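Local structure of 2-dehydropantoate 2-reductase, putative (Enterococcus faecalis, 2EW2) at residues B[151-156]-B[179-185]; B[222-227]-B[242-246]; B[269-275]-B[310-316]. The protein probably catalyses the NADPH-dependent reduction of ketopantoate (2-dehydropantoate) to (R)-pantoate, the second step of the route from 3-methyl-2-oxobutanoate towards pantothenate. Where two conformers were deposited one is given. Numbering follows the deposited sequence.

In the fold
The three contacts follow one another along the chain without interleaving. Contact 1 closes the edge of the eight-stranded, Rossmann-type sheet of the probable NADP-binding domain, pairing strand 151-155 with the outermost strand, 178-180, and running on into the first turn of helix 184-195. There the Rossmann-type domain hands over to the all-helical C-terminal domain, which holds contacts 2 and 3; helix 184-195 packs against both helices of contact 2. Centre to centre, contact 2 is about 24 Å from contact 1 and about 28 Å from contact 3, which lies about 35 Å from contact 1 on the opposite side of the chain's centre, ties helix 264-271 to the C-terminus and packs beside the second subunit. None touches another.

Contact 1 of 3, residues B[151-156]-B[179-185]; sequences IELENI and SYSSNVR
Glu154 stretches its extended side chain (chi1 and chi2 both t) over Ser181 and Ser182 to the start of helix 184-195, where its OE1 accepts a hydrogen bond from Arg185 N at 3.1 Å. The backbones pair as parallel strands: Glu152 lies opposite Ser179 (CA-CA 5.0 Å) and Leu153 opposite Tyr180 (5.2 Å). The bonds run from Ser179 N to Ile151 O (2.9 Å), Leu153 N to Ser179 O (3.1 Å) and Ser181 N to Leu153 O (2.9 Å). A type I turn, Ser181 to Val184, then leaves the strand; Ser181 OG accepts from Asn183 N at 3.1 Å, an ST turn. Val184 CG2 packs 4.0 Å from Glu152 CB. On the other face, Leu153 CD1 meets Tyr180 CD1 at 4.5 Å, beside helix 161-173, the crossover of this beta-alpha-beta unit. One water joins Glu154 OE2 (2.7 Å), Asn155 O (2.7 Å) and Arg185 NH1 (3.0 Å); another links Glu154 OE2 (2.6 Å) to Tyr180 OH (2.7 Å). Arg185 NH2 hydrogen-bonds to Glu236 O. Backbone pairing thus forms the sheet edge, while a buried carboxylate, met by an amide of the helix's first turn and by waters, ties the start of that helix to it.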
loop_
_atom_site.group_PDB
_atom_site.type_symbol
_atom_site.label_atom_id
_atom_site.label_comp_id
_atom_site.label_asym_id
_atom_site.label_seq_id
_atom_site.Cartn_x
_atom_site.Cartn_y
_atom_site.Cartn_z
ATOM N N ILE B 151 14.289 26.518 23.065
ATOM C CA ILE B 151 13.920 26.465 21.660
ATOM C C ILE B 151 15.207 26.278 20.890
ATOM O O ILE B 151 16.160 27.028 21.096
ATOM C CB ILE B 151 13.196 27.767 21.196
ATOM C CG1 ILE B 151 11.934 28.016 22.027
ATOM C CG2 ILE B 151 12.817 27.713 19.678
ATOM C CD1 ILE B 151 11.163 29.249 21.623
ATOM N N GLU B 152 15.248 25.263 20.030
ATOM C CA GLU B 152 16.346 25.084 19.098
ATOM C C GLU B 152 15.840 25.546 17.726
ATOM O O GLU B 152 14.685 25.284 17.384
ATOM C CB GLU B 152 16.784 23.612 19.052
ATOM C CG GLU B 152 17.299 23.059 20.398
ATOM C CD GLU B 152 17.825 21.626 20.290
ATOM O OE1 GLU B 152 17.253 20.820 19.511
ATOM O OE2 GLU B 152 18.835 21.310 20.969
ATOM N N LEU B 153 16.667 26.273 16.972
ATOM C CA LEU B 153 16.247 26.745 15.651
ATOM C C LEU B 153 17.382 26.690 14.642
ATOM O O LEU B 153 18.563 26.605 15.008
ATOM C CB LEU B 153 15.609 28.144 15.713
ATOM C CG LEU B 153 16.484 29.333 16.136
ATOM C CD1 LEU B 153 17.217 29.966 14.929
ATOM C CD2 LEU B 153 15.621 30.365 16.823
ATOM N N GLU B 154 17.010 26.717 13.367
ATOM C CA GLU B 154 17.962 26.584 12.276
ATOM C C GLU B 154 17.362 27.276 11.059
ATOM O O GLU B 154 16.185 27.126 10.801
ATOM C CB GLU B 154 18.199 25.088 11.964
ATOM C CG GLU B 154 19.274 24.874 10.929
ATOM C CD GLU B 154 19.593 23.420 10.603
ATOM O OE1 GLU B 154 18.912 22.470 11.072
ATOM O OE2 GLU B 154 20.572 23.236 9.843
ATOM N N ASN B 155 18.167 28.058 10.341
ATOM C CA ASN B 155 17.791 28.569 9.011
ATOM C C ASN B 155 17.808 27.428 8.012
ATOM O O ASN B 155 18.706 26.584 8.048
ATOM C CB ASN B 155 18.767 29.650 8.521
ATOM C CG ASN B 155 20.219 29.213 8.623
ATOM O OD1 ASN B 155 20.944 29.159 7.625
ATOM N ND2 ASN B 155 20.647 28.888 9.834
ATOM N N ILE B 156 16.826 27.408 7.123
ATOM C CA ILE B 156 16.774 26.388 6.092
ATOM C C ILE B 156 17.718 26.712 4.943
ATOM O O ILE B 156 18.331 25.809 4.378
ATOM C CB ILE B 156 15.331 26.200 5.566
ATOM C CG1 ILE B 156 14.449 25.676 6.710
ATOM C CG2 ILE B 156 15.324 25.275 4.315
ATOM C CD1 ILE B 156 13.002 25.405 6.316
ATOM N N SER B 179 18.809 28.155 21.310
ATOM C CA SER B 179 20.114 27.836 20.798
ATOM C C SER B 179 20.025 27.632 19.291
ATOM O O SER B 179 18.996 27.198 18.774
ATOM C CB SER B 179 20.687 26.585 21.472
ATOM O OG SER B 179 20.038 25.417 21.028
ATOM N N TYR B 180 21.103 27.951 18.590
ATOM C CA TYR B 180 21.189 27.640 17.174
ATOM C C TYR B 180 21.587 26.181 17.104
ATOM O O TYR B 180 22.502 25.758 17.824
ATOM C CB TYR B 180 22.256 28.502 16.487
ATOM C CG TYR B 180 22.331 28.230 15.006
ATOM C CD1 TYR B 180 21.472 28.886 14.121
ATOM C CD2 TYR B 180 23.233 27.283 14.489
ATOM C CE1 TYR B 180 21.509 28.618 12.750
ATOM C CE2 TYR B 180 23.280 27.007 13.111
ATOM C CZ TYR B 180 22.409 27.686 12.258
ATOM O OH TYR B 180 22.446 27.443 10.903
ATOM N N SER B 181 20.902 25.401 16.275
ATOM C CA SER B 181 21.265 23.998 16.123
ATOM C C SER B 181 21.247 23.584 14.664
ATOM O O SER B 181 20.230 23.737 13.969
ATOM C CB SER B 181 20.336 23.086 16.939
ATOM O OG SER B 181 20.571 21.701 16.631
ATOM N N SER B 182 22.358 23.028 14.209
ATOM C CA SER B 182 22.428 22.466 12.870
ATOM C C SER B 182 21.872 21.021 12.793
ATOM O O SER B 182 22.125 20.299 11.810
ATOM C CB SER B 182 23.869 22.509 12.370
ATOM O OG SER B 182 24.669 21.685 13.204
ATOM N N ASN B 183 21.135 20.584 13.815
ATOM C CA ASN B 183 20.514 19.261 13.766
ATOM C C ASN B 183 18.993 19.325 13.710
ATOM O O ASN B 183 18.344 18.287 13.664
ATOM C CB ASN B 183 20.973 18.347 14.927
ATOM C CG ASN B 183 20.697 16.849 14.649
ATOM O OD1 ASN B 183 21.062 16.324 13.591
ATOM N ND2 ASN B 183 20.048 16.172 15.596
ATOM N N VAL B 184 18.426 20.537 13.704
ATOM C CA VAL B 184 16.964 20.706 13.757
ATOM C C VAL B 184 16.253 20.037 12.564
ATOM O O VAL B 184 15.328 19.240 12.742
ATOM C CB VAL B 184 16.552 22.192 13.860
ATOM C CG1 VAL B 184 15.017 22.322 13.855
ATOM C CG2 VAL B 184 17.122 22.797 15.113
ATOM N N ARG B 185 16.690 20.369 11.358
ATOM C CA ARG B 185 16.110 19.813 10.131
ATOM C C ARG B 185 16.282 18.297 10.103
ATOM O O ARG B 185 15.341 17.593 9.799
ATOM C CB ARG B 185 16.722 20.486 8.894
ATOM C CG ARG B 185 16.338 21.981 8.809
ATOM C CD ARG B 185 17.023 22.727 7.669
ATOM N NE ARG B 185 16.731 22.088 6.394
ATOM C CZ ARG B 185 17.654 21.756 5.498
ATOM N NH1 ARG B 185 18.923 22.090 5.703
ATOM N NH2 ARG B 185 17.297 21.139 4.372
HETATM O O HOH W 1 17.977 19.532 17.224
HETATM O O HOH W 2 19.818 19.620 10.377
HETATM O O HOH W 3 20.086 24.314 7.390
HETATM O O HOH W 4 22.626 24.853 10.041
#

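Contact 2 of 3, residues B[222-227]-B[242-246]; sequences VKTLIS and QAEVY
Ile226 is the apolar centre: its CD1 reaches Val245 CG1 at 3.8 Å and Tyr246 CB at 4.2 Å, while its CG2 lies 3.8 Å from Gln242 CG. Val222 CG1 extends this patch to the ring edge, 3.8 Å from Tyr246 CD1. Both segments are regular helix, packed obliquely and roughly antiparallel, their axes 10.3 Å apart at closest approach and their directions 135° apart. Ile226 faces Gln242 (CA-CA 6.5 Å) and Lys223 faces Tyr246 (7.0 Å). With chi1 t, Tyr246 presents a ring face to the extended Lys223 (mttt): at this rim Lys223 CE sits 3.5 Å from the ring centroid, a CH-pi contact, and NZ 4.4 Å from it in cation-pi geometry, while also salt-bridging Glu219. At the polar edge Ser227 OG lies 3.0 Å from Gln242 OE1, and a water bridges Lys223 O and Gln242 OE1, 2.8 Å from each. This helix-helix packing of the C-terminal domain joins helix 218-235 to the start of helix 242-252, Ile226 and Val245 both resting on Cys193 of helix 184-195.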
loop_
_atom_site.group_PDB
_atom_site.type_symbol
_atom_site.label_atom_id
_atom_site.label_comp_id
_atom_site.label_asym_id
_atom_site.label_seq_id
_atom_site.Cartn_x
_atom_site.Cartn_y
_atom_site.Cartn_z
ATOM N N VAL B 222 9.376 -1.545 6.263
ATOM C CA VAL B 222 10.012 -0.439 6.967
ATOM C C VAL B 222 11.212 0.132 6.183
ATOM O O VAL B 222 11.292 1.335 6.005
ATOM C CB VAL B 222 10.434 -0.844 8.395
ATOM C CG1 VAL B 222 11.280 0.266 9.020
ATOM C CG2 VAL B 222 9.192 -1.136 9.250
ATOM N N LYS B 223 12.124 -0.721 5.713
ATOM C CA LYS B 223 13.318 -0.254 4.968
ATOM C C LYS B 223 13.019 0.440 3.649
ATOM O O LYS B 223 13.683 1.417 3.295
ATOM C CB LYS B 223 14.322 -1.386 4.749
ATOM C CG LYS B 223 15.083 -1.694 6.027
ATOM C CD LYS B 223 16.116 -2.748 5.839
ATOM C CE LYS B 223 16.812 -2.974 7.180
ATOM N NZ LYS B 223 17.876 -3.969 7.034
ATOM N N THR B 224 12.017 -0.055 2.927
ATOM C CA THR B 224 11.610 0.588 1.685
ATOM C C THR B 224 11.111 1.996 2.002
ATOM O O THR B 224 11.527 2.958 1.346
ATOM C CB THR B 224 10.534 -0.211 0.950
ATOM O OG1 THR B 224 10.983 -1.564 0.775
ATOM C CG2 THR B 224 10.242 0.398 -0.410
ATOM N N LEU B 225 10.228 2.115 2.999
ATOM C CA LEU B 225 9.713 3.433 3.414
ATOM C C LEU B 225 10.841 4.373 3.864
ATOM O O LEU B 225 10.846 5.552 3.476
ATOM C CB LEU B 225 8.631 3.301 4.508
ATOM C CG LEU B 225 7.235 2.927 4.015
ATOM C CD1 LEU B 225 6.396 2.348 5.136
ATOM C CD2 LEU B 225 6.567 4.127 3.375
ATOM N N ILE B 226 11.788 3.850 4.658
ATOM C CA ILE B 226 12.949 4.622 5.100
ATOM C C ILE B 226 13.761 5.130 3.908
ATOM O O ILE B 226 14.184 6.300 3.885
ATOM C CB ILE B 226 13.869 3.852 6.088
ATOM C CG1 ILE B 226 13.181 3.684 7.443
ATOM C CG2 ILE B 226 15.218 4.605 6.298
ATOM C CD1 ILE B 226 13.892 2.711 8.367
ATOM N N SER B 227 13.974 4.257 2.926
ATOM C CA SER B 227 14.689 4.621 1.705
ATOM C C SER B 227 14.049 5.777 0.948
ATOM O O SER B 227 14.759 6.609 0.387
ATOM C CB SER B 227 14.821 3.401 0.779
ATOM O OG SER B 227 15.777 2.509 1.345
ATOM N N GLN B 242 20.169 5.572 7.622
ATOM C CA GLN B 242 19.048 4.643 7.384
ATOM C C GLN B 242 19.126 3.433 8.311
ATOM O O GLN B 242 18.103 2.883 8.727
ATOM C CB GLN B 242 19.037 4.184 5.924
ATOM C CG GLN B 242 18.703 5.287 4.892
ATOM C CD GLN B 242 18.416 4.717 3.508
ATOM O OE1 GLN B 242 17.576 3.839 3.354
ATOM N NE2 GLN B 242 19.106 5.225 2.494
ATOM N N ALA B 243 20.357 3.036 8.630
ATOM C CA ALA B 243 20.617 1.958 9.578
ATOM C C ALA B 243 20.262 2.363 11.010
ATOM O O ALA B 243 19.619 1.600 11.738
ATOM C CB ALA B 243 22.099 1.483 9.454
ATOM N N GLU B 244 20.640 3.576 11.414
ATOM C CA GLU B 244 20.280 4.069 12.739
ATOM C C GLU B 244 18.768 4.189 12.891
ATOM O O GLU B 244 18.216 3.875 13.957
ATOM C CB GLU B 244 20.947 5.422 13.047
ATOM C CG GLU B 244 20.776 5.915 14.515
ATOM C CD GLU B 244 19.423 6.598 14.798
ATOM O OE1 GLU B 244 18.862 6.398 15.902
ATOM O OE2 GLU B 244 18.910 7.338 13.920
ATOM N N VAL B 245 18.100 4.677 11.843
ATOM C CA VAL B 245 16.647 4.811 11.888
ATOM C C VAL B 245 15.982 3.435 12.018
ATOM O O VAL B 245 15.080 3.270 12.826
ATOM C CB VAL B 245 16.083 5.590 10.678
ATOM C CG1 VAL B 245 14.543 5.598 10.701
ATOM C CG2 VAL B 245 16.625 7.030 10.677
ATOM N N TYR B 246 16.432 2.456 11.234
ATOM C CA TYR B 246 15.919 1.085 11.360
ATOM C C TYR B 246 16.133 0.502 12.761
ATOM O O TYR B 246 15.243 -0.138 13.320
ATOM C CB TYR B 246 16.554 0.149 10.324
ATOM C CG TYR B 246 15.924 -1.236 10.339
ATOM C CD1 TYR B 246 14.593 -1.423 9.927
ATOM C CD2 TYR B 246 16.656 -2.358 10.769
ATOM C CE1 TYR B 246 13.995 -2.678 9.945
ATOM C CE2 TYR B 246 16.066 -3.638 10.777
ATOM C CZ TYR B 246 14.734 -3.780 10.381
ATOM O OH TYR B 246 14.144 -5.017 10.392
HETATM O O HOH W 5 16.176 1.736 4.535
HETATM O O HOH W 6 17.518 6.029 -0.318
#

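Contact 3 of 3, residues B[269-275]-B[310-316]; sequences LIKNHRL and EELLGAK
Two backbone hydrogen bonds join the segments beyond their helices: Lys316 N donates to His273 O (3.1 Å) and Leu275 N to Lys316 O (3.0 Å). Ala315 CA also makes a 3.1 Å CA-H...O contact to His273 O, and lies 4.4 Å from His273 CA. Both segments leave their helices through positive phi, His273 at 51/44 after a wider pi-type turn at 269-271 and Gly314 at 58/41; Gly314 forms a Schellman motif, with Ala315 N bonded to Glu310 O (2.9 Å) and Gly314 N to Glu311 O (3.2 Å). The apolar contacts centre on Leu269 (chi1 t, chi2 p), whose CD1 meets Ala315 CB at 3.6 Å and whose CG meets Leu313 CD1 at 3.8 Å. Ile270 CD1 lies 3.9 Å from Leu313 CD1, and Leu275 CD2 4.0 Å from Ala315 CB. Leu313 CB lies over a face of the His273 ring; a water sits 3.1 Å from both His273 ND1 and Leu313 O. Glu310 hydrogen-bonds to His307 and Thr276 N, Arg274 salt-bridges Asp268, and Glu311 is a Mg(2+) ligand, though no metal is bound here. The ends of helices 264-271 and 297-313 meet here, helix 198-205 touching Leu269 and the second subunit packing on Glu311 and Leu312.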
loop_
_atom_site.group_PDB
_atom_site.type_symbol
_atom_site.label_atom_id
_atom_site.label_comp_id
_atom_site.label_asym_id
_atom_site.label_seq_id
_atom_site.Cartn_x
_atom_site.Cartn_y
_atom_site.Cartn_z
ATOM N N LEU B 269 -7.246 7.196 14.288
ATOM C CA LEU B 269 -8.195 6.693 13.306
ATOM C C LEU B 269 -8.965 5.483 13.806
ATOM O O LEU B 269 -10.201 5.476 13.759
ATOM C CB LEU B 269 -7.513 6.372 11.959
ATOM C CG LEU B 269 -8.455 5.890 10.839
ATOM C CD1 LEU B 269 -9.619 6.874 10.588
ATOM C CD2 LEU B 269 -7.701 5.611 9.539
ATOM N N ILE B 270 -8.235 4.465 14.254
ATOM C CA ILE B 270 -8.873 3.186 14.584
ATOM C C ILE B 270 -9.664 3.264 15.901
ATOM O O ILE B 270 -10.789 2.781 15.974
ATOM C CB ILE B 270 -7.881 1.993 14.554
ATOM C CG1 ILE B 270 -7.133 1.929 13.202
ATOM C CG2 ILE B 270 -8.610 0.671 14.836
ATOM C CD1 ILE B 270 -8.050 1.976 11.949
ATOM N N LYS B 271 -9.086 3.894 16.921
ATOM C CA LYS B 271 -9.797 4.079 18.201
ATOM C C LYS B 271 -10.871 5.161 18.145
ATOM O O LYS B 271 -12.008 4.933 18.553
ATOM C CB LYS B 271 -8.823 4.383 19.338
ATOM C CG LYS B 271 -8.590 3.236 20.281
ATOM C CD LYS B 271 -7.812 3.699 21.524
ATOM C CE LYS B 271 -8.703 4.443 22.531
ATOM N NZ LYS B 271 -7.899 5.150 23.582
ATOM N N ASN B 272 -10.504 6.331 17.628
ATOM C CA ASN B 272 -11.316 7.535 17.776
ATOM C C ASN B 272 -12.037 8.028 16.522
ATOM O O ASN B 272 -12.793 9.006 16.587
ATOM C CB ASN B 272 -10.457 8.657 18.369
ATOM C CG ASN B 272 -10.025 8.366 19.802
ATOM O OD1 ASN B 272 -10.861 8.201 20.694
ATOM N ND2 ASN B 272 -8.720 8.312 20.029
ATOM N N HIS B 273 -11.819 7.355 15.387
ATOM C CA HIS B 273 -12.436 7.758 14.103
ATOM C C HIS B 273 -12.207 9.236 13.787
ATOM O O HIS B 273 -13.123 9.955 13.372
ATOM C CB HIS B 273 -13.931 7.401 14.053
ATOM C CG HIS B 273 -14.204 5.927 14.095
ATOM N ND1 HIS B 273 -15.435 5.393 13.788
ATOM C CD2 HIS B 273 -13.400 4.876 14.385
ATOM C CE1 HIS B 273 -15.386 4.077 13.905
ATOM N NE2 HIS B 273 -14.162 3.739 14.268
ATOM N N ARG B 274 -10.966 9.658 14.004
ATOM C CA ARG B 274 -10.490 10.991 13.694
ATOM C C ARG B 274 -9.522 10.946 12.500
ATOM O O ARG B 274 -8.748 9.998 12.345
ATOM C CB ARG B 274 -9.773 11.573 14.912
ATOM C CG ARG B 274 -10.702 12.001 16.054
ATOM C CD ARG B 274 -9.870 12.525 17.232
ATOM N NE ARG B 274 -8.977 11.499 17.790
ATOM C CZ ARG B 274 -7.816 11.746 18.399
ATOM N NH1 ARG B 274 -7.382 13.001 18.532
ATOM N NH2 ARG B 274 -7.075 10.739 18.866
ATOM N N LEU B 275 -9.575 11.983 11.670
ATOM C CA LEU B 275 -8.640 12.146 10.550
ATOM C C LEU B 275 -7.182 12.118 11.038
ATOM O O LEU B 275 -6.873 12.580 12.143
ATOM C CB LEU B 275 -8.967 13.418 9.772
ATOM C CG LEU B 275 -10.276 13.360 8.988
ATOM C CD1 LEU B 275 -10.705 14.751 8.476
ATOM C CD2 LEU B 275 -10.226 12.361 7.831
ATOM N N GLU B 310 -9.932 6.253 6.351
ATOM C CA GLU B 310 -10.614 7.412 6.943
ATOM C C GLU B 310 -12.047 7.527 6.403
ATOM O O GLU B 310 -13.007 7.616 7.176
ATOM C CB GLU B 310 -9.835 8.709 6.687
ATOM C CG GLU B 310 -8.513 8.840 7.465
ATOM C CD GLU B 310 -7.662 10.004 6.982
ATOM O OE1 GLU B 310 -7.848 10.448 5.826
ATOM O OE2 GLU B 310 -6.799 10.485 7.747
ATOM N N GLU B 311 -12.179 7.505 5.078
ATOM C CA GLU B 311 -13.477 7.546 4.417
ATOM C C GLU B 311 -14.388 6.384 4.831
ATOM O O GLU B 311 -15.561 6.597 5.165
ATOM C CB GLU B 311 -13.286 7.575 2.901
ATOM C CG GLU B 311 -14.563 7.809 2.106
ATOM C CD GLU B 311 -14.781 9.264 1.727
ATOM O OE1 GLU B 311 -15.738 9.525 0.960
ATOM O OE2 GLU B 311 -14.013 10.142 2.189
ATOM N N LEU B 312 -13.854 5.164 4.828
ATOM C CA LEU B 312 -14.628 3.988 5.246
ATOM C C LEU B 312 -15.133 4.066 6.686
ATOM O O LEU B 312 -16.213 3.583 6.984
ATOM C CB LEU B 312 -13.820 2.706 5.062
ATOM C CG LEU B 312 -13.539 2.267 3.622
ATOM C CD1 LEU B 312 -12.443 1.206 3.600
ATOM C CD2 LEU B 312 -14.824 1.780 2.943
ATOM N N LEU B 313 -14.343 4.663 7.575
ATOM C CA LEU B 313 -14.695 4.738 8.992
ATOM C C LEU B 313 -15.498 5.992 9.332
ATOM O O LEU B 313 -15.920 6.169 10.473
ATOM C CB LEU B 313 -13.433 4.670 9.861
ATOM C CG LEU B 313 -12.676 3.341 9.956
ATOM C CD1 LEU B 313 -11.420 3.488 10.813
ATOM C CD2 LEU B 313 -13.561 2.236 10.497
ATOM N N GLY B 314 -15.701 6.847 8.330
ATOM C CA GLY B 314 -16.288 8.180 8.503
ATOM C C GLY B 314 -15.533 9.078 9.478
ATOM O O GLY B 314 -16.151 9.789 10.272
ATOM N N ALA B 315 -14.199 9.040 9.427
ATOM C CA ALA B 315 -13.361 9.837 10.317
ATOM C C ALA B 315 -13.639 11.323 10.122
ATOM O O ALA B 315 -13.944 11.751 9.010
ATOM C CB ALA B 315 -11.905 9.541 10.070
ATOM N N LYS B 316 -13.534 12.099 11.196
ATOM C CA LYS B 316 -13.820 13.544 11.141
ATOM C C LYS B 316 -12.674 14.408 11.668
ATOM O O LYS B 316 -11.775 13.909 12.337
ATOM C CB LYS B 316 -15.114 13.864 11.894
ATOM C CG LYS B 316 -16.386 13.638 11.085
ATOM C CD LYS B 316 -17.632 13.587 11.992
ATOM C CE LYS B 316 -18.071 14.987 12.448
ATOM N NZ LYS B 316 -19.077 14.947 13.574
HETATM O O HOH W 7 -17.631 7.378 12.806
#